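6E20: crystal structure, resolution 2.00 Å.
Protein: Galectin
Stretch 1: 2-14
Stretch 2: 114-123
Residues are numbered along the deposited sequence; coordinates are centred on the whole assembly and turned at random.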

# COMPACT_ATOMS: atom_id res chain seq x y z
N ALA B 2 1.53 -10.90 11.95
CA ALA B 2 0.70 -11.17 10.75
C ALA B 2 1.02 -10.19 9.62
O ALA B 2 0.11 -9.97 8.81
CB ALA B 2 -0.76 -11.12 11.12
N GLY B 3 2.22 -9.59 9.57
CA GLY B 3 2.79 -8.92 8.39
C GLY B 3 1.94 -7.75 7.91
O GLY B 3 1.03 -7.30 8.65
N VAL B 4 2.22 -7.28 6.70
CA VAL B 4 1.58 -6.10 6.05
C VAL B 4 0.28 -6.57 5.36
O VAL B 4 0.36 -7.49 4.52
CB VAL B 4 2.55 -5.43 5.06
CG1 VAL B 4 1.89 -4.30 4.29
CG2 VAL B 4 3.80 -4.92 5.77
N LEU B 5 -0.86 -5.97 5.71
CA LEU B 5 -2.18 -6.31 5.13
C LEU B 5 -2.69 -5.09 4.37
O LEU B 5 -2.69 -3.99 4.92
CB LEU B 5 -3.15 -6.73 6.23
CG LEU B 5 -4.49 -7.26 5.73
CD1 LEU B 5 -4.25 -8.51 4.89
CD2 LEU B 5 -5.45 -7.55 6.88
N ILE B 6 -3.04 -5.28 3.10
CA ILE B 6 -3.63 -4.20 2.27
C ILE B 6 -4.99 -4.68 1.78
O ILE B 6 -5.00 -5.69 1.03
CB ILE B 6 -2.69 -3.81 1.12
CG1 ILE B 6 -1.33 -3.40 1.71
CG2 ILE B 6 -3.32 -2.76 0.22
CD1 ILE B 6 -0.35 -2.88 0.74
N GLN B 7 -6.06 -3.99 2.17
CA GLN B 7 -7.45 -4.33 1.75
C GLN B 7 -8.03 -3.22 0.89
O GLN B 7 -7.96 -2.04 1.29
CB GLN B 7 -8.31 -4.61 2.97
CG GLN B 7 -7.89 -5.86 3.70
CD GLN B 7 -8.57 -5.96 5.04
OE1 GLN B 7 -8.30 -5.18 5.95
NE2 GLN B 7 -9.47 -6.93 5.15
N ASN B 8 -8.62 -3.61 -0.25
CA ASN B 8 -9.50 -2.78 -1.09
C ASN B 8 -8.68 -1.87 -1.99
O ASN B 8 -9.28 -0.96 -2.59
CB ASN B 8 -10.54 -2.00 -0.28
CG ASN B 8 -11.82 -2.80 -0.18
OD1 ASN B 8 -11.78 -3.98 0.14
ND2 ASN B 8 -12.95 -2.19 -0.53
N MET B 9 -7.38 -2.12 -2.13
CA MET B 9 -6.55 -1.51 -3.20
C MET B 9 -6.65 -2.40 -4.45
O MET B 9 -5.87 -3.32 -4.59
CB MET B 9 -5.10 -1.38 -2.73
CG MET B 9 -4.29 -0.42 -3.56
SD MET B 9 -2.61 -0.21 -2.93
CE MET B 9 -1.92 0.82 -4.22
N SER B 10 -7.66 -2.18 -5.29
CA SER B 10 -8.07 -3.12 -6.37
C SER B 10 -6.95 -3.33 -7.40
O SER B 10 -6.42 -2.38 -7.93
CB SER B 10 -9.35 -2.66 -6.99
OG SER B 10 -10.41 -2.84 -6.05
N PHE B 11 -6.60 -4.58 -7.65
CA PHE B 11 -5.63 -5.01 -8.68
C PHE B 11 -6.41 -5.78 -9.75
O PHE B 11 -6.89 -6.91 -9.47
CB PHE B 11 -4.54 -5.86 -8.03
CG PHE B 11 -3.45 -6.36 -8.94
CD1 PHE B 11 -2.97 -5.58 -9.99
CD2 PHE B 11 -2.86 -7.60 -8.71
CE1 PHE B 11 -1.95 -6.04 -10.80
CE2 PHE B 11 -1.84 -8.06 -9.52
CZ PHE B 11 -1.38 -7.27 -10.55
N LYS B 12 -6.54 -5.17 -10.93
CA LYS B 12 -7.40 -5.68 -12.03
C LYS B 12 -6.53 -6.17 -13.18
O LYS B 12 -5.38 -5.72 -13.32
CB LYS B 12 -8.35 -4.58 -12.51
CG LYS B 12 -9.11 -3.84 -11.41
CD LYS B 12 -9.90 -2.62 -11.91
CE LYS B 12 -10.71 -2.88 -13.17
NZ LYS B 12 -11.34 -1.65 -13.71
N VAL B 13 -7.11 -7.03 -14.02
CA VAL B 13 -6.51 -7.48 -15.30
C VAL B 13 -6.10 -6.25 -16.10
O VAL B 13 -6.98 -5.40 -16.32
CB VAL B 13 -7.49 -8.39 -16.06
CG1 VAL B 13 -7.28 -8.36 -17.57
CG2 VAL B 13 -7.40 -9.80 -15.51
N GLY B 14 -4.81 -6.11 -16.42
CA GLY B 14 -4.26 -5.06 -17.29
C GLY B 14 -3.36 -4.08 -16.56
O GLY B 14 -2.67 -3.30 -17.23
N SER B 114 -10.33 -15.00 -11.40
CA SER B 114 -10.98 -13.67 -11.24
C SER B 114 -10.16 -12.63 -12.00
O SER B 114 -8.96 -12.88 -12.28
CB SER B 114 -11.21 -13.29 -9.80
OG SER B 114 -11.72 -14.38 -9.06
N GLU B 115 -10.81 -11.52 -12.38
CA GLU B 115 -10.21 -10.35 -13.07
C GLU B 115 -9.93 -9.22 -12.08
O GLU B 115 -9.36 -8.21 -12.51
CB GLU B 115 -11.14 -9.88 -14.19
CG GLU B 115 -11.11 -10.81 -15.40
CD GLU B 115 -12.21 -10.58 -16.42
OE1 GLU B 115 -12.14 -9.56 -17.11
OE2 GLU B 115 -13.14 -11.42 -16.48
N LYS B 116 -10.29 -9.38 -10.80
CA LYS B 116 -10.03 -8.35 -9.76
C LYS B 116 -9.78 -9.00 -8.40
O LYS B 116 -10.58 -9.83 -8.00
CB LYS B 116 -11.23 -7.40 -9.68
CG LYS B 116 -11.01 -6.14 -8.86
CD LYS B 116 -12.16 -5.15 -8.98
CE LYS B 116 -13.44 -5.65 -8.33
NZ LYS B 116 -14.60 -4.83 -8.73
N TYR B 117 -8.72 -8.55 -7.72
CA TYR B 117 -8.30 -9.01 -6.37
C TYR B 117 -8.12 -7.79 -5.45
O TYR B 117 -7.42 -6.86 -5.82
CB TYR B 117 -7.02 -9.84 -6.52
CG TYR B 117 -7.24 -11.12 -7.28
CD1 TYR B 117 -8.09 -12.08 -6.77
CD2 TYR B 117 -6.62 -11.37 -8.50
CE1 TYR B 117 -8.32 -13.27 -7.43
CE2 TYR B 117 -6.83 -12.57 -9.17
CZ TYR B 117 -7.69 -13.52 -8.64
OH TYR B 117 -7.97 -14.70 -9.28
N LYS B 118 -8.78 -7.81 -4.28
CA LYS B 118 -8.83 -6.66 -3.33
C LYS B 118 -8.19 -7.06 -1.98
O LYS B 118 -8.27 -6.25 -1.02
CB LYS B 118 -10.28 -6.19 -3.22
CG LYS B 118 -10.80 -5.57 -4.51
CD LYS B 118 -12.30 -5.36 -4.57
CE LYS B 118 -12.89 -4.77 -3.31
NZ LYS B 118 -14.31 -4.41 -3.50
N TYR B 119 -7.50 -8.20 -1.94
CA TYR B 119 -6.76 -8.69 -0.75
C TYR B 119 -5.27 -8.87 -1.09
O TYR B 119 -4.93 -9.61 -2.02
CB TYR B 119 -7.44 -9.96 -0.24
CG TYR B 119 -6.73 -10.58 0.93
CD1 TYR B 119 -7.00 -10.20 2.24
CD2 TYR B 119 -5.74 -11.50 0.72
CE1 TYR B 119 -6.31 -10.76 3.30
CE2 TYR B 119 -5.05 -12.08 1.77
CZ TYR B 119 -5.33 -11.71 3.06
OH TYR B 119 -4.62 -12.32 4.05
N MET B 120 -4.38 -8.17 -0.39
CA MET B 120 -2.91 -8.36 -0.52
C MET B 120 -2.31 -8.51 0.88
O MET B 120 -2.61 -7.71 1.78
CB MET B 120 -2.20 -7.22 -1.26
CG MET B 120 -2.56 -7.14 -2.72
SD MET B 120 -1.56 -5.91 -3.60
CE MET B 120 -2.39 -4.38 -3.16
N TYR B 121 -1.50 -9.54 1.06
CA TYR B 121 -0.88 -9.87 2.36
C TYR B 121 0.58 -10.23 2.13
O TYR B 121 0.87 -11.12 1.33
CB TYR B 121 -1.71 -10.97 3.02
CG TYR B 121 -1.13 -11.44 4.32
CD1 TYR B 121 -0.70 -10.53 5.26
CD2 TYR B 121 -0.99 -12.78 4.61
CE1 TYR B 121 -0.15 -10.93 6.46
CE2 TYR B 121 -0.44 -13.20 5.81
CZ TYR B 121 -0.02 -12.27 6.74
N PHE B 122 1.48 -9.50 2.77
CA PHE B 122 2.93 -9.72 2.72
C PHE B 122 3.35 -10.32 4.06
O PHE B 122 3.11 -9.68 5.10
CB PHE B 122 3.66 -8.42 2.41
CG PHE B 122 3.11 -7.68 1.23
CD1 PHE B 122 2.02 -6.83 1.35
CD2 PHE B 122 3.62 -7.89 -0.04
CE1 PHE B 122 1.52 -6.15 0.25
CE2 PHE B 122 3.11 -7.23 -1.14
CZ PHE B 122 2.06 -6.35 -0.99
N GLU B 123 3.90 -11.54 4.04
CA GLU B 123 4.17 -12.30 5.29
C GLU B 123 5.64 -12.73 5.30
O GLU B 123 6.33 -12.72 4.23
CB GLU B 123 3.18 -13.46 5.45
CG GLU B 123 3.58 -14.74 4.76
CD GLU B 123 2.41 -15.70 4.54
OE1 GLU B 123 1.55 -15.80 5.44
OE2 GLU B 123 2.35 -16.33 3.45
O HOH W 1 -5.85 -4.71 -1.38
O HOH W 2 -10.14 -6.76 0.75
O HOH W 3 -5.46 -5.80 -4.13

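The antiparallel ladder between the two stretches is broken by a beta bulge: between Gln 7 and Phe 11 the register shifts by two residues, where the first stretch turns a corner at Asn 8, and ordered water fills the gap. Before the bulge, the strand starting at Val 4 runs at 173° to strand 116-123, almost exactly antiparallel. Val 4 and Phe 122 exchange a pair of backbone hydrogen bonds (Val 4 N to Phe 122 O, 3.0 Å; Phe 122 N to Val 4 O, 2.9 Å), as do Ile 6 and Met 120 (Ile 6 N to Met 120 O, 2.8 Å; Met 120 N to Ile 6 O, 2.9 Å). Asn 8, with positive phi, still donates from N to Lys 118 O at 2.8 Å. The next amide, Met 9 N, instead donates to water 1 at 3.1 Å, and water 3 lies between Met 9 O (2.6 Å) and Tyr 117 O (2.8 Å), acceptors that cannot bond each other directly; it can donate to either, though acceptors elsewhere in the structure compete for its protons. Water 2 links Asn 8 OD1 to Lys 118 O. Pairing resumes with Phe 11 and Tyr 117 (Phe 11 N to Tyr 117 O and Tyr 117 N to Phe 11 O, both 3.0 Å), and ends with Val 13 N to Glu 115 O at 3.0 Å.

Alternation sorts the side chains. Val 4, Ile 6, Met 120 and Phe 122 share one buried apolar face: Ile 6 CD1 meets the edge of the Phe 122 ring at CE1 (3.8 Å), and Ile 6 CG2 lies 3.9 Å from Met 120 CE. That methyl also reaches Met 9 CB at 4.1 Å, carrying apolar contact into the bulge. On the other face, Leu 5 CD1 packs against Tyr 119 CE1 (3.4 Å) and Tyr 121 CB (4.0 Å). At Gly 3, a CB would fall 2.2 Å from Phe 122 O, and the positive phi also favours glycine.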